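Local coordinates for bifunctional endo-1,4-beta-xylanase A (Neocallimastix patriciarum, PDB 2VG9), which hydrolyses internal beta-1,4-xylosidic bonds of xylan, acting as an endo-xylanase of glycoside hydrolase family 11 with a beta jelly roll fold, at residues S36-K41 against T210-Y215; I73-A78 against G170-S175; C94-F99 against L191-L196; Y113-W118 against Q158-R163. One frame throughout, in Å; residues are numbered along the deposited sequence.

Interaction 1. Residues S36-K41 against T210-Y215; sequences SGATFK and TLLDVY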
loop_
_atom_site.group_PDB
_atom_site.type_symbol
_atom_site.label_atom_id
_atom_site.label_comp_id
_atom_site.label_asym_id
_atom_site.label_seq_id
_atom_site.Cartn_x
_atom_site.Cartn_y
_atom_site.Cartn_z
ATOM N N SER A 36 8.586 17.054 -4.206
ATOM C CA SER A 36 8.015 17.814 -3.080
ATOM C C SER A 36 6.896 17.058 -2.404
ATOM O O SER A 36 6.174 16.286 -3.063
ATOM C CB SER A 36 7.391 19.147 -3.537
ATOM O OG SER A 36 8.213 19.771 -4.508
ATOM N N GLY A 37 6.745 17.308 -1.101
ATOM C CA GLY A 37 5.626 16.792 -0.349
ATOM C C GLY A 37 5.722 15.282 -0.265
ATOM O O GLY A 37 6.735 14.745 0.217
ATOM N N ALA A 38 4.670 14.594 -0.706
ATOM C CA ALA A 38 4.665 13.110 -0.661
ATOM C C ALA A 38 4.962 12.487 -2.035
ATOM O O ALA A 38 4.919 11.277 -2.162
ATOM C CB ALA A 38 3.340 12.586 -0.139
ATOM N N THR A 39 5.247 13.313 -3.044
ATOM C CA THR A 39 5.409 12.822 -4.427
ATOM C C THR A 39 6.729 12.023 -4.569
ATOM O O THR A 39 7.664 12.197 -3.779
ATOM C CB THR A 39 5.323 13.984 -5.495
ATOM O OG1 THR A 39 6.424 14.874 -5.331
ATOM C CG2 THR A 39 4.027 14.781 -5.399
ATOM N N PHE A 40 6.796 11.153 -5.575
ATOM C CA PHE A 40 7.963 10.362 -5.865
ATOM C C PHE A 40 7.764 9.658 -7.201
ATOM O O PHE A 40 6.636 9.507 -7.694
ATOM C CB PHE A 40 8.219 9.293 -4.779
ATOM C CG PHE A 40 7.157 8.200 -4.704
ATOM C CD1 PHE A 40 7.414 6.915 -5.224
ATOM C CD2 PHE A 40 5.912 8.456 -4.150
ATOM C CE1 PHE A 40 6.447 5.879 -5.126
ATOM C CE2 PHE A 40 4.946 7.441 -4.030
ATOM C CZ PHE A 40 5.209 6.144 -4.524
ATOM N N LYS A 41 8.882 9.205 -7.758
ATOM C CA LYS A 41 8.912 8.386 -8.947
ATOM C C LYS A 41 9.753 7.167 -8.560
ATOM O O LYS A 41 10.690 7.271 -7.755
ATOM C CB LYS A 41 9.608 9.174 -10.051
ATOM C CG LYS A 41 9.687 8.496 -11.423
ATOM C CD LYS A 41 10.570 9.341 -12.387
ATOM C CE LYS A 41 10.420 8.858 -13.839
ATOM N NZ LYS A 41 11.055 9.805 -14.853
ATOM N N THR A 210 2.985 12.043 -9.446
ATOM C CA THR A 210 3.235 13.458 -9.611
ATOM C C THR A 210 2.348 14.257 -8.700
ATOM O O THR A 210 2.619 15.425 -8.463
ATOM C CB THR A 210 3.022 13.902 -11.057
ATOM O OG1 THR A 210 1.698 13.516 -11.479
ATOM C CG2 THR A 210 4.061 13.258 -11.969
ATOM N N LEU A 211 1.294 13.627 -8.182
ATOM C CA LEU A 211 0.439 14.248 -7.174
ATOM C C LEU A 211 0.161 13.228 -6.116
ATOM O O LEU A 211 -0.277 12.132 -6.434
ATOM C CB LEU A 211 -0.904 14.679 -7.791
ATOM C CG LEU A 211 -1.885 15.626 -7.110
ATOM C CD1 LEU A 211 -3.064 15.902 -8.119
ATOM C CD2 LEU A 211 -2.447 15.143 -5.790
ATOM N N LEU A 212 0.399 13.586 -4.860
ATOM C CA LEU A 212 0.014 12.733 -3.735
ATOM C C LEU A 212 -0.261 13.596 -2.530
ATOM O O LEU A 212 0.621 14.282 -2.043
ATOM C CB LEU A 212 1.078 11.672 -3.402
ATOM C CG LEU A 212 0.711 10.725 -2.265
ATOM C CD1 LEU A 212 -0.669 10.133 -2.453
ATOM C CD2 LEU A 212 1.783 9.605 -2.147
ATOM N N ASP A 213 -1.492 13.549 -2.057
ATOM C CA ASP A 213 -1.878 14.323 -0.878
ATOM C C ASP A 213 -2.609 13.355 0.030
ATOM O O ASP A 213 -3.457 12.600 -0.427
ATOM C CB ASP A 213 -2.833 15.456 -1.270
ATOM C CG ASP A 213 -2.973 16.526 -0.187
ATOM O OD1 ASP A 213 -2.282 16.482 0.845
ATOM O OD2 ASP A 213 -3.798 17.435 -0.392
ATOM N N VAL A 214 -2.244 13.367 1.303
ATOM C CA VAL A 214 -2.906 12.532 2.328
ATOM C C VAL A 214 -3.284 13.479 3.453
ATOM O O VAL A 214 -2.445 14.272 3.896
ATOM C CB VAL A 214 -1.973 11.407 2.854
ATOM C CG1 VAL A 214 -2.757 10.439 3.752
ATOM C CG2 VAL A 214 -1.346 10.628 1.699
ATOM N N TYR A 215 -4.538 13.446 3.886
ATOM C CA TYR A 215 -4.987 14.336 4.966
ATOM C C TYR A 215 -6.113 13.727 5.844
ATOM O O TYR A 215 -6.805 12.769 5.436
ATOM C CB TYR A 215 -5.445 15.678 4.381
ATOM C CG TYR A 215 -6.684 15.577 3.490
ATOM C CD1 TYR A 215 -7.971 15.757 4.033
ATOM C CD2 TYR A 215 -6.568 15.294 2.126
ATOM C CE1 TYR A 215 -9.103 15.641 3.259
ATOM C CE2 TYR A 215 -7.716 15.199 1.321
ATOM C CZ TYR A 215 -8.970 15.366 1.900
ATOM O OH TYR A 215 -10.112 15.275 1.151
HETATM O O HOH W 1 2.430 16.167 -1.559
#
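Ala38 and Leu212 form the tight part of this contact. Ala38 CB sits 3.9 Å from Leu212 CG. Leu212 CG stands anti to the backbone N (chi1 -178°), which directs the branch at the turn. Leu212 CD2 reaches Ala38 O at 3.6 Å. Leu212 CD2 also lies at the edge of the Phe40 ring, 4.3 Å from Phe40 CE2. Leu196 and Leu75 also pack on Leu212. The side at Thr39 and Thr210 is more open to solvent. Thr39 presents its methyl to the strand, with CG2 3.4 Å from Thr210 O. Thr39 OG1 points back into its own turn and donates to Ser36 O at 2.7 Å, in the carbonyl plane on a lone pair. Ser36 O also accepts from Thr39 N at 3.1 Å, which closes a type II' turn over Ser36-Thr39. Gly37 takes a positive phi (67°) in it. Thr39 OG1 also binds an acetate, probably from the crystallisation liquor. One water bridges the two segments, accepting from Ala38 N and donating to Leu212 O. Direct backbone pairing with strand 203-216 takes over at Phe40, which bonds to Val209. Against 210-215 the turn is therefore held by apolar contact and one water bridge, and Ala38 O is buried with no polar partner in the model.

Interaction 2. Residues I73-A78 against G170-S175; sequences IGLDYA and GHITVS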
loop_
_atom_site.group_PDB
_atom_site.type_symbol
_atom_site.label_atom_id
_atom_site.label_comp_id
_atom_site.label_asym_id
_atom_site.label_seq_id
_atom_site.Cartn_x
_atom_site.Cartn_y
_atom_site.Cartn_z
ATOM N N ILE A 73 -10.573 10.680 6.258
ATOM C CA ILE A 73 -9.191 10.531 5.776
ATOM C C ILE A 73 -9.293 10.554 4.255
ATOM O O ILE A 73 -9.984 9.729 3.666
ATOM C CB ILE A 73 -8.484 9.240 6.285
ATOM C CG1 ILE A 73 -8.487 9.149 7.824
ATOM C CG2 ILE A 73 -7.008 9.138 5.691
ATOM C CD1 ILE A 73 -7.963 7.758 8.362
ATOM N N GLY A 74 -8.652 11.545 3.637
ATOM C CA GLY A 74 -8.636 11.650 2.174
ATOM C C GLY A 74 -7.257 11.349 1.595
ATOM O O GLY A 74 -6.221 11.649 2.226
ATOM N N LEU A 75 -7.234 10.748 0.406
ATOM C CA LEU A 75 -5.983 10.592 -0.351
ATOM C C LEU A 75 -6.277 10.941 -1.801
ATOM O O LEU A 75 -7.184 10.358 -2.410
ATOM C CB LEU A 75 -5.367 9.173 -0.218
ATOM C CG LEU A 75 -3.991 8.880 -0.908
ATOM C CD1 LEU A 75 -3.204 7.802 -0.166
ATOM C CD2 LEU A 75 -4.156 8.427 -2.369
ATOM N N ASP A 76 -5.497 11.881 -2.344
ATOM C CA ASP A 76 -5.640 12.301 -3.728
ATOM C C ASP A 76 -4.317 12.010 -4.377
ATOM O O ASP A 76 -3.283 12.287 -3.788
ATOM C CB ASP A 76 -5.932 13.797 -3.811
ATOM C CG ASP A 76 -7.252 14.167 -3.196
ATOM O OD1 ASP A 76 -8.260 13.622 -3.612
ATOM O OD2 ASP A 76 -7.289 15.015 -2.281
ATOM N N TYR A 77 -4.340 11.434 -5.567
ATOM C CA TYR A 77 -3.115 11.029 -6.244
ATOM C C TYR A 77 -3.266 11.185 -7.766
ATOM O O TYR A 77 -4.379 11.156 -8.311
ATOM C CB TYR A 77 -2.727 9.577 -5.843
ATOM C CG TYR A 77 -3.599 8.503 -6.491
ATOM C CD1 TYR A 77 -3.105 7.718 -7.549
ATOM C CD2 TYR A 77 -4.908 8.290 -6.055
ATOM C CE1 TYR A 77 -3.936 6.726 -8.181
ATOM C CE2 TYR A 77 -5.746 7.319 -6.660
ATOM C CZ TYR A 77 -5.248 6.554 -7.723
ATOM O OH TYR A 77 -6.071 5.641 -8.276
ATOM N N ALA A 78 -2.145 11.402 -8.447
ATOM C CA ALA A 78 -2.077 11.257 -9.917
ATOM C C ALA A 78 -0.711 10.652 -10.249
ATOM O O ALA A 78 0.317 11.134 -9.745
ATOM C CB ALA A 78 -2.267 12.614 -10.639
ATOM N N GLY A 170 -6.934 9.951 -8.944
ATOM C CA GLY A 170 -8.246 10.262 -8.442
ATOM C C GLY A 170 -8.289 10.499 -6.952
ATOM O O GLY A 170 -7.256 10.579 -6.317
ATOM N N HIS A 171 -9.501 10.629 -6.417
ATOM C CA HIS A 171 -9.724 10.822 -4.991
ATOM C C HIS A 171 -10.131 9.509 -4.328
ATOM O O HIS A 171 -10.960 8.779 -4.871
ATOM C CB HIS A 171 -10.858 11.811 -4.781
ATOM C CG HIS A 171 -11.225 11.962 -3.341
ATOM N ND1 HIS A 171 -12.225 11.218 -2.749
ATOM C CD2 HIS A 171 -10.658 12.695 -2.354
ATOM C CE1 HIS A 171 -12.292 11.527 -1.463
ATOM N NE2 HIS A 171 -11.347 12.409 -1.199
ATOM N N ILE A 172 -9.525 9.202 -3.183
ATOM C CA ILE A 172 -9.946 8.062 -2.366
ATOM C C ILE A 172 -10.334 8.553 -0.967
ATOM O O ILE A 172 -9.533 9.181 -0.257
ATOM C CB ILE A 172 -8.828 6.985 -2.244
ATOM C CG1 ILE A 172 -8.394 6.487 -3.656
ATOM C CG2 ILE A 172 -9.237 5.834 -1.233
ATOM C CD1 ILE A 172 -7.121 5.687 -3.662
ATOM N N THR A 173 -11.575 8.262 -0.590
ATOM C CA THR A 173 -12.021 8.435 0.782
ATOM C C THR A 173 -11.612 7.206 1.585
ATOM O O THR A 173 -12.409 6.275 1.815
ATOM C CB THR A 173 -13.534 8.712 0.880
ATOM O OG1 THR A 173 -13.908 9.642 -0.151
ATOM C CG2 THR A 173 -13.907 9.243 2.299
ATOM N N VAL A 174 -10.352 7.227 2.013
ATOM C CA VAL A 174 -9.735 6.136 2.746
ATOM C C VAL A 174 -10.613 5.740 3.963
ATOM O O VAL A 174 -10.819 4.547 4.229
ATOM C CB VAL A 174 -8.294 6.532 3.191
ATOM C CG1 VAL A 174 -7.692 5.487 4.114
ATOM C CG2 VAL A 174 -7.370 6.745 1.934
ATOM N N SER A 175 -11.170 6.730 4.665
ATOM C CA SER A 175 -12.017 6.443 5.835
ATOM C C SER A 175 -13.291 5.647 5.490
ATOM O O SER A 175 -13.820 4.952 6.351
ATOM C CB SER A 175 -12.384 7.760 6.569
ATOM O OG SER A 175 -12.766 8.792 5.658
#
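Ile172 O takes one good hydrogen bond, one weak one and a CA-H...O contact. Leu75 N donates to Ile172 O at 2.9 Å, in the carbonyl plane. Val174 N adds the weak bond within its own segment, and Gly74 CA lies 3.6 Å from Ile172 O. The pair is closed from the other side by Ile172 N, which donates to Leu75 O at 2.7 Å, nearly along the C=O axis. Tyr77 and Gly170 form the next hydrogen-bonded antiparallel pair. Where the strand gives way to helix 174-182, Ser175 OG accepts from Ile73 N at 3.0 Å. Tyr77 CG takes the crowded position between N and the carbonyl carbon (chi1 75°). Gly170 N lies over one face of the Tyr77 ring, toward its rim, and Tyr77 CE2 meets Ile172 CD1 at 3.7 Å. The Tyr77 hydroxyl bonds to Glu116. An alanine here would remove ring and hydroxyl, and would probably uncover Gly170 and Ile172 and cost Glu116 a partner. Leu75 CB packs on Val174 CG2 at 3.8 Å. Strand 169-173 is an edge strand of its sheet. It is thus fixed along one edge by backbone bonds, while Leu75, Tyr77, Ile172 and Val174 turn an apolar surface to Val95, Val194 and Leu196 of the facing sheet.

Interaction 3. Residues C94-F99 against L191-L196; sequences CVYGWF and LYEVAL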
loop_
_atom_site.group_PDB
_atom_site.type_symbol
_atom_site.label_atom_id
_atom_site.label_comp_id
_atom_site.label_asym_id
_atom_site.label_seq_id
_atom_site.Cartn_x
_atom_site.Cartn_y
_atom_site.Cartn_z
ATOM N N CYS A 94 -1.411 0.897 -5.026
ATOM C CA CYS A 94 -2.424 0.823 -3.986
ATOM C C CYS A 94 -2.196 1.785 -2.830
ATOM O O CYS A 94 -1.073 2.198 -2.562
ATOM C CB CYS A 94 -2.525 -0.625 -3.450
ATOM S SG CYS A 94 -1.014 -1.234 -2.655
ATOM N N VAL A 95 -3.268 2.127 -2.125
ATOM C CA VAL A 95 -3.131 2.738 -0.797
ATOM C C VAL A 95 -2.736 1.590 0.117
ATOM O O VAL A 95 -3.203 0.439 -0.069
ATOM C CB VAL A 95 -4.452 3.332 -0.260
ATOM C CG1 VAL A 95 -4.263 4.068 1.072
ATOM C CG2 VAL A 95 -5.140 4.232 -1.282
ATOM N N TYR A 96 -1.880 1.888 1.100
ATOM C CA TYR A 96 -1.282 0.855 1.929
ATOM C C TYR A 96 -1.045 1.310 3.378
ATOM O O TYR A 96 -0.786 2.475 3.614
ATOM C CB TYR A 96 0.056 0.462 1.309
ATOM C CG TYR A 96 0.866 -0.512 2.126
ATOM C CD1 TYR A 96 0.727 -1.899 1.944
ATOM C CD2 TYR A 96 1.790 -0.061 3.054
ATOM C CE1 TYR A 96 1.486 -2.796 2.679
ATOM C CE2 TYR A 96 2.553 -0.959 3.823
ATOM C CZ TYR A 96 2.397 -2.316 3.636
ATOM O OH TYR A 96 3.168 -3.203 4.389
ATOM N N GLY A 97 -1.131 0.384 4.331
ATOM C CA GLY A 97 -0.769 0.717 5.701
ATOM C C GLY A 97 -1.064 -0.443 6.627
ATOM O O GLY A 97 -1.314 -1.572 6.160
ATOM N N TRP A 98 -0.997 -0.172 7.938
ATOM C CA TRP A 98 -1.342 -1.187 8.969
ATOM C C TRP A 98 -2.322 -0.666 10.009
ATOM O O TRP A 98 -2.372 0.552 10.272
ATOM C CB TRP A 98 -0.072 -1.674 9.693
ATOM C CG TRP A 98 0.927 -2.406 8.811
ATOM C CD1 TRP A 98 1.747 -1.856 7.866
ATOM C CD2 TRP A 98 1.216 -3.807 8.828
ATOM N NE1 TRP A 98 2.521 -2.827 7.294
ATOM C CE2 TRP A 98 2.210 -4.037 7.854
ATOM C CE3 TRP A 98 0.733 -4.890 9.569
ATOM C CZ2 TRP A 98 2.731 -5.325 7.592
ATOM C CZ3 TRP A 98 1.228 -6.139 9.315
ATOM C CH2 TRP A 98 2.236 -6.354 8.327
ATOM N N PHE A 99 -3.104 -1.578 10.607
ATOM C CA PHE A 99 -3.777 -1.308 11.890
ATOM C C PHE A 99 -2.992 -2.069 12.964
ATOM O O PHE A 99 -2.898 -3.311 12.931
ATOM C CB PHE A 99 -5.262 -1.744 11.943
ATOM C CG PHE A 99 -6.118 -1.244 10.794
ATOM C CD1 PHE A 99 -5.892 0.015 10.198
ATOM C CD2 PHE A 99 -7.175 -2.036 10.312
ATOM C CE1 PHE A 99 -6.696 0.465 9.138
ATOM C CE2 PHE A 99 -7.978 -1.579 9.263
ATOM C CZ PHE A 99 -7.730 -0.314 8.669
ATOM N N LEU A 191 -4.491 3.226 13.787
ATOM C CA LEU A 191 -3.945 3.526 12.466
ATOM C C LEU A 191 -2.426 3.810 12.485
ATOM O O LEU A 191 -1.972 4.780 13.075
ATOM C CB LEU A 191 -4.730 4.664 11.814
ATOM C CG LEU A 191 -4.352 5.010 10.364
ATOM C CD1 LEU A 191 -4.514 3.763 9.385
ATOM C CD2 LEU A 191 -5.243 6.189 9.964
ATOM N N TYR A 192 -1.652 2.955 11.828
ATOM C CA TYR A 192 -0.223 3.117 11.720
ATOM C C TYR A 192 0.179 4.190 10.695
ATOM O O TYR A 192 0.966 5.066 11.007
ATOM C CB TYR A 192 0.397 1.754 11.374
ATOM C CG TYR A 192 1.898 1.737 11.162
ATOM C CD1 TYR A 192 2.764 1.950 12.239
ATOM C CD2 TYR A 192 2.457 1.477 9.905
ATOM C CE1 TYR A 192 4.146 1.926 12.086
ATOM C CE2 TYR A 192 3.870 1.443 9.731
ATOM C CZ TYR A 192 4.701 1.669 10.841
ATOM O OH TYR A 192 6.087 1.662 10.759
ATOM N N GLU A 193 -0.328 4.084 9.463
ATOM C CA GLU A 193 0.011 5.001 8.356
ATOM C C GLU A 193 -0.999 4.837 7.228
ATOM O O GLU A 193 -1.772 3.867 7.201
ATOM C CB GLU A 193 1.376 4.649 7.765
ATOM C CG GLU A 193 1.300 3.325 6.960
ATOM C CD GLU A 193 2.647 2.829 6.475
ATOM O OE1 GLU A 193 3.514 3.660 6.137
ATOM O OE2 GLU A 193 2.839 1.601 6.444
ATOM N N VAL A 194 -0.978 5.793 6.297
ATOM C CA VAL A 194 -1.758 5.736 5.072
ATOM C C VAL A 194 -0.778 6.152 3.991
ATOM O O VAL A 194 -0.262 7.291 3.975
ATOM C CB VAL A 194 -3.007 6.672 5.076
ATOM C CG1 VAL A 194 -3.733 6.641 3.716
ATOM C CG2 VAL A 194 -4.011 6.284 6.205
ATOM N N ALA A 195 -0.501 5.211 3.093
ATOM C CA ALA A 195 0.537 5.412 2.114
ATOM C C ALA A 195 0.042 5.055 0.745
ATOM O O ALA A 195 -0.900 4.287 0.616
ATOM C CB ALA A 195 1.796 4.552 2.476
ATOM N N LEU A 196 0.677 5.625 -0.278
ATOM C CA LEU A 196 0.539 5.127 -1.642
ATOM C C LEU A 196 1.763 4.275 -2.015
ATOM O O LEU A 196 2.897 4.695 -1.830
ATOM C CB LEU A 196 0.334 6.263 -2.624
ATOM C CG LEU A 196 -0.075 5.739 -3.993
ATOM C CD1 LEU A 196 -1.570 5.326 -3.959
ATOM C CD2 LEU A 196 0.261 6.825 -5.054
#
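This is an antiparallel strand pairing in the mixed sheet, near the centre of the jelly roll. It consists of two short ladders whose register shifts by one residue between them. In the first, Tyr96 N donates to Ala195 O at 2.6 Å, from above the carbonyl plane, and Ala195 N returns a bond to Tyr96 O at 2.8 Å. In the second, Tyr192 N donates to Trp98 O at 3.0 Å. Gly97 lies at the shift, and a CB there would run into Glu193 O. Tyr96 CG is anti to the backbone N (chi1 174°), so its ring rises from the sheet. Tyr96 OH accepts from Trp98 NE1 at 3.0 Å, a bent bond (130° at H), and also bonds to Glu111. A phenylalanine here would remove the hydroxyl, and would probably leave Trp98 NE1 and Glu111 short of a shared partner. Glu193 extends alongside Trp98. Glu193 OE2 lies in plane at the indole edge, 3.9 Å from Trp98 CD1, and 3.7 Å from Tyr96 CE2. On the other face, Val95 CG1 lies beside Val194 CG1, both pointing the same way, at 3.7 Å. Phe99 meets Leu191 CD1 at its ring edge. Strand 110-115 bonds to the far edge of 89-100. Strands 73-86 and 203-216 pack against the valines and Leu196, and Phe178 of helix 174-182 meets Phe99 edge-to-face.

Interaction 4. Residues Y113-W118 against Q158-R163; sequences YIIEDW and QYFSVR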
loop_
_atom_site.group_PDB
_atom_site.type_symbol
_atom_site.label_atom_id
_atom_site.label_comp_id
_atom_site.label_asym_id
_atom_site.label_seq_id
_atom_site.Cartn_x
_atom_site.Cartn_y
_atom_site.Cartn_z
ATOM N N TYR A 113 -4.779 -2.930 1.971
ATOM C CA TYR A 113 -4.501 -2.539 0.595
ATOM C C TYR A 113 -5.784 -1.991 -0.016
ATOM O O TYR A 113 -6.848 -2.634 0.026
ATOM C CB TYR A 113 -4.083 -3.743 -0.246
ATOM C CG TYR A 113 -2.853 -4.440 0.224
ATOM C CD1 TYR A 113 -1.613 -4.201 -0.365
ATOM C CD2 TYR A 113 -2.937 -5.387 1.241
ATOM C CE1 TYR A 113 -0.469 -4.864 0.095
ATOM C CE2 TYR A 113 -1.830 -6.036 1.701
ATOM C CZ TYR A 113 -0.606 -5.782 1.130
ATOM O OH TYR A 113 0.466 -6.485 1.628
ATOM N N ILE A 114 -5.696 -0.806 -0.595
ATOM C CA ILE A 114 -6.792 -0.339 -1.419
ATOM C C ILE A 114 -6.206 -0.254 -2.821
ATOM O O ILE A 114 -5.469 0.692 -3.143
ATOM C CB ILE A 114 -7.354 1.030 -0.953
ATOM C CG1 ILE A 114 -7.902 0.917 0.487
ATOM C CG2 ILE A 114 -8.465 1.512 -1.892
ATOM C CD1 ILE A 114 -8.075 2.272 1.142
ATOM N N ILE A 115 -6.502 -1.272 -3.635
ATOM C CA ILE A 115 -5.760 -1.441 -4.886
ATOM C C ILE A 115 -6.483 -0.765 -6.025
ATOM O O ILE A 115 -7.583 -1.172 -6.405
ATOM C CB ILE A 115 -5.479 -2.932 -5.207
ATOM C CG1 ILE A 115 -4.847 -3.630 -3.992
ATOM C CG2 ILE A 115 -4.636 -3.069 -6.477
ATOM C CD1 ILE A 115 -4.523 -5.123 -4.198
ATOM N N GLU A 116 -5.819 0.257 -6.571
ATOM C CA GLU A 116 -6.339 1.105 -7.641
ATOM C C GLU A 116 -6.027 0.589 -9.041
ATOM O O GLU A 116 -6.804 0.793 -9.978
ATOM C CB GLU A 116 -5.766 2.520 -7.475
ATOM C CG GLU A 116 -6.217 3.162 -6.191
ATOM C CD GLU A 116 -7.699 3.594 -6.274
ATOM O OE1 GLU A 116 -7.987 4.653 -6.895
ATOM O OE2 GLU A 116 -8.565 2.865 -5.735
ATOM N N ASP A 117 -4.891 -0.076 -9.174
ATOM C CA ASP A 117 -4.429 -0.591 -10.454
ATOM C C ASP A 117 -3.439 -1.712 -10.133
ATOM O O ASP A 117 -2.856 -1.763 -9.014
ATOM C CB ASP A 117 -3.760 0.529 -11.284
ATOM C CG ASP A 117 -3.703 0.220 -12.798
ATOM O OD1 ASP A 117 -4.082 -0.866 -13.245
ATOM O OD2 ASP A 117 -3.247 1.087 -13.559
ATOM N N TRP A 118 -3.347 -2.670 -11.065
ATOM C CA TRP A 118 -2.487 -3.835 -10.927
ATOM C C TRP A 118 -2.229 -4.399 -12.323
ATOM O O TRP A 118 -2.993 -4.141 -13.271
ATOM C CB TRP A 118 -3.106 -4.941 -10.053
ATOM C CG TRP A 118 -4.503 -5.363 -10.493
ATOM C CD1 TRP A 118 -5.693 -4.824 -10.070
ATOM C CD2 TRP A 118 -4.838 -6.375 -11.468
ATOM N NE1 TRP A 118 -6.750 -5.450 -10.705
ATOM C CE2 TRP A 118 -6.246 -6.414 -11.561
ATOM C CE3 TRP A 118 -4.075 -7.262 -12.257
ATOM C CZ2 TRP A 118 -6.928 -7.303 -12.442
ATOM C CZ3 TRP A 118 -4.758 -8.154 -13.148
ATOM C CH2 TRP A 118 -6.173 -8.144 -13.227
ATOM N N GLN A 158 -4.801 -9.583 6.367
ATOM C CA GLN A 158 -4.759 -8.544 5.341
ATOM C C GLN A 158 -6.187 -8.155 4.982
ATOM O O GLN A 158 -7.050 -9.024 4.828
ATOM C CB GLN A 158 -3.986 -9.045 4.124
ATOM C CG GLN A 158 -2.497 -9.295 4.420
ATOM C CD GLN A 158 -1.781 -10.001 3.289
ATOM O OE1 GLN A 158 -2.318 -10.922 2.681
ATOM N NE2 GLN A 158 -0.565 -9.579 3.012
ATOM N N TYR A 159 -6.464 -6.858 4.890
ATOM C CA TYR A 159 -7.761 -6.391 4.384
ATOM C C TYR A 159 -7.527 -5.779 3.012
ATOM O O TYR A 159 -6.543 -5.083 2.800
ATOM C CB TYR A 159 -8.441 -5.360 5.307
ATOM C CG TYR A 159 -8.784 -5.827 6.692
ATOM C CD1 TYR A 159 -8.697 -7.186 7.048
ATOM C CD2 TYR A 159 -9.251 -4.922 7.641
ATOM C CE1 TYR A 159 -9.014 -7.625 8.345
ATOM C CE2 TYR A 159 -9.575 -5.344 8.939
ATOM C CZ TYR A 159 -9.453 -6.697 9.280
ATOM O OH TYR A 159 -9.776 -7.089 10.564
ATOM N N PHE A 160 -8.468 -6.031 2.116
ATOM C CA PHE A 160 -8.419 -5.599 0.709
ATOM C C PHE A 160 -9.687 -4.949 0.275
ATOM O O PHE A 160 -10.764 -5.436 0.608
ATOM C CB PHE A 160 -8.233 -6.820 -0.237
ATOM C CG PHE A 160 -6.876 -7.485 -0.105
ATOM C CD1 PHE A 160 -5.805 -7.048 -0.897
ATOM C CD2 PHE A 160 -6.674 -8.545 0.826
ATOM C CE1 PHE A 160 -4.520 -7.642 -0.774
ATOM C CE2 PHE A 160 -5.418 -9.157 0.939
ATOM C CZ PHE A 160 -4.335 -8.700 0.148
ATOM N N SER A 161 -9.525 -3.864 -0.489
ATOM C CA SER A 161 -10.511 -3.319 -1.409
ATOM C C SER A 161 -9.827 -3.322 -2.769
ATOM O O SER A 161 -8.794 -2.675 -2.962
ATOM C CB SER A 161 -10.800 -1.856 -1.093
ATOM O OG SER A 161 -11.637 -1.701 0.025
ATOM N N VAL A 162 -10.424 -4.002 -3.736
ATOM C CA VAL A 162 -9.835 -4.017 -5.056
ATOM C C VAL A 162 -10.762 -3.266 -5.998
ATOM O O VAL A 162 -11.914 -3.677 -6.192
ATOM C CB VAL A 162 -9.592 -5.472 -5.527
ATOM C CG1 VAL A 162 -9.050 -5.499 -6.986
ATOM C CG2 VAL A 162 -8.654 -6.174 -4.531
ATOM N N ARG A 163 -10.274 -2.165 -6.563
ATOM C CA ARG A 163 -11.058 -1.371 -7.528
ATOM C C ARG A 163 -11.328 -2.180 -8.799
ATOM O O ARG A 163 -10.393 -2.731 -9.411
ATOM C CB ARG A 163 -10.320 -0.081 -7.921
ATOM C CG ARG A 163 -11.234 0.923 -8.599
ATOM C CD ARG A 163 -10.519 2.242 -8.942
ATOM N NE ARG A 163 -11.372 3.144 -9.751
ATOM C CZ ARG A 163 -12.213 4.034 -9.227
ATOM N NH1 ARG A 163 -12.294 4.169 -7.913
ATOM N NH2 ARG A 163 -12.927 4.843 -10.001
HETATM O O HOH W 2 -7.531 -2.403 -9.104
HETATM O O HOH W 3 -9.581 -4.992 -10.935
#
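Strands 113-115 and 158-163 run parallel, 7° apart, and four backbone bonds join them, the one from Tyr113 N to Tyr159 O more bent than the other three. The Tyr113 and Phe160 rings lie side by side with planes 7° apart. They are slid so far that they barely overlap, and the closest atoms are Tyr113 CD2 and Phe160 CE1 at 3.4 Å. Ile115 CD1 comes to the edge of the Phe160 ring, 4.0 Å from Phe160 CD1. This parallel pair belongs to the mixed sheet of the jelly roll, where the other neighbouring strands run antiparallel. At Glu116 the chain turns a corner, and Glu116 and Asp117 form a classic beta bulge facing Leu93. Glu116 OE2 approaches Arg163 CD at 3.8 Å. The charges stay apart, with Glu116 OE1 4.5 Å from Arg163 NH1 and well out of the guanidinium plane. Tyr137 OH bonds to both residues, and Glu116 OE1 also takes a bond with Tyr77 OH and a salt bridge from Arg167. Arg163 O accepts from two waters, one shared with Ile115 O and the other with Trp118 NE1.

From the N terminus, residues 36-41 wait longest for their partner. Interaction 1 closes only at 210-215, so the other three contacts all nest inside its loop. Residues 73-78 open interaction 2, which closes at 170-175. Before that, 94-99 has opened interaction 3, which closes at 191-196, so interactions 2 and 3 cross. Interaction 4, from 113-118 to 158-163, nests inside both. Interactions 1 and 2 share one sheet, in which strands 203-216 and 73-86 are neighbours. Interactions 3 and 4 share the other, joined through strands 89-100 and 110-115. Apolar side chains of interactions 1 and 2 pack on those of interaction 3, tying the two layers together.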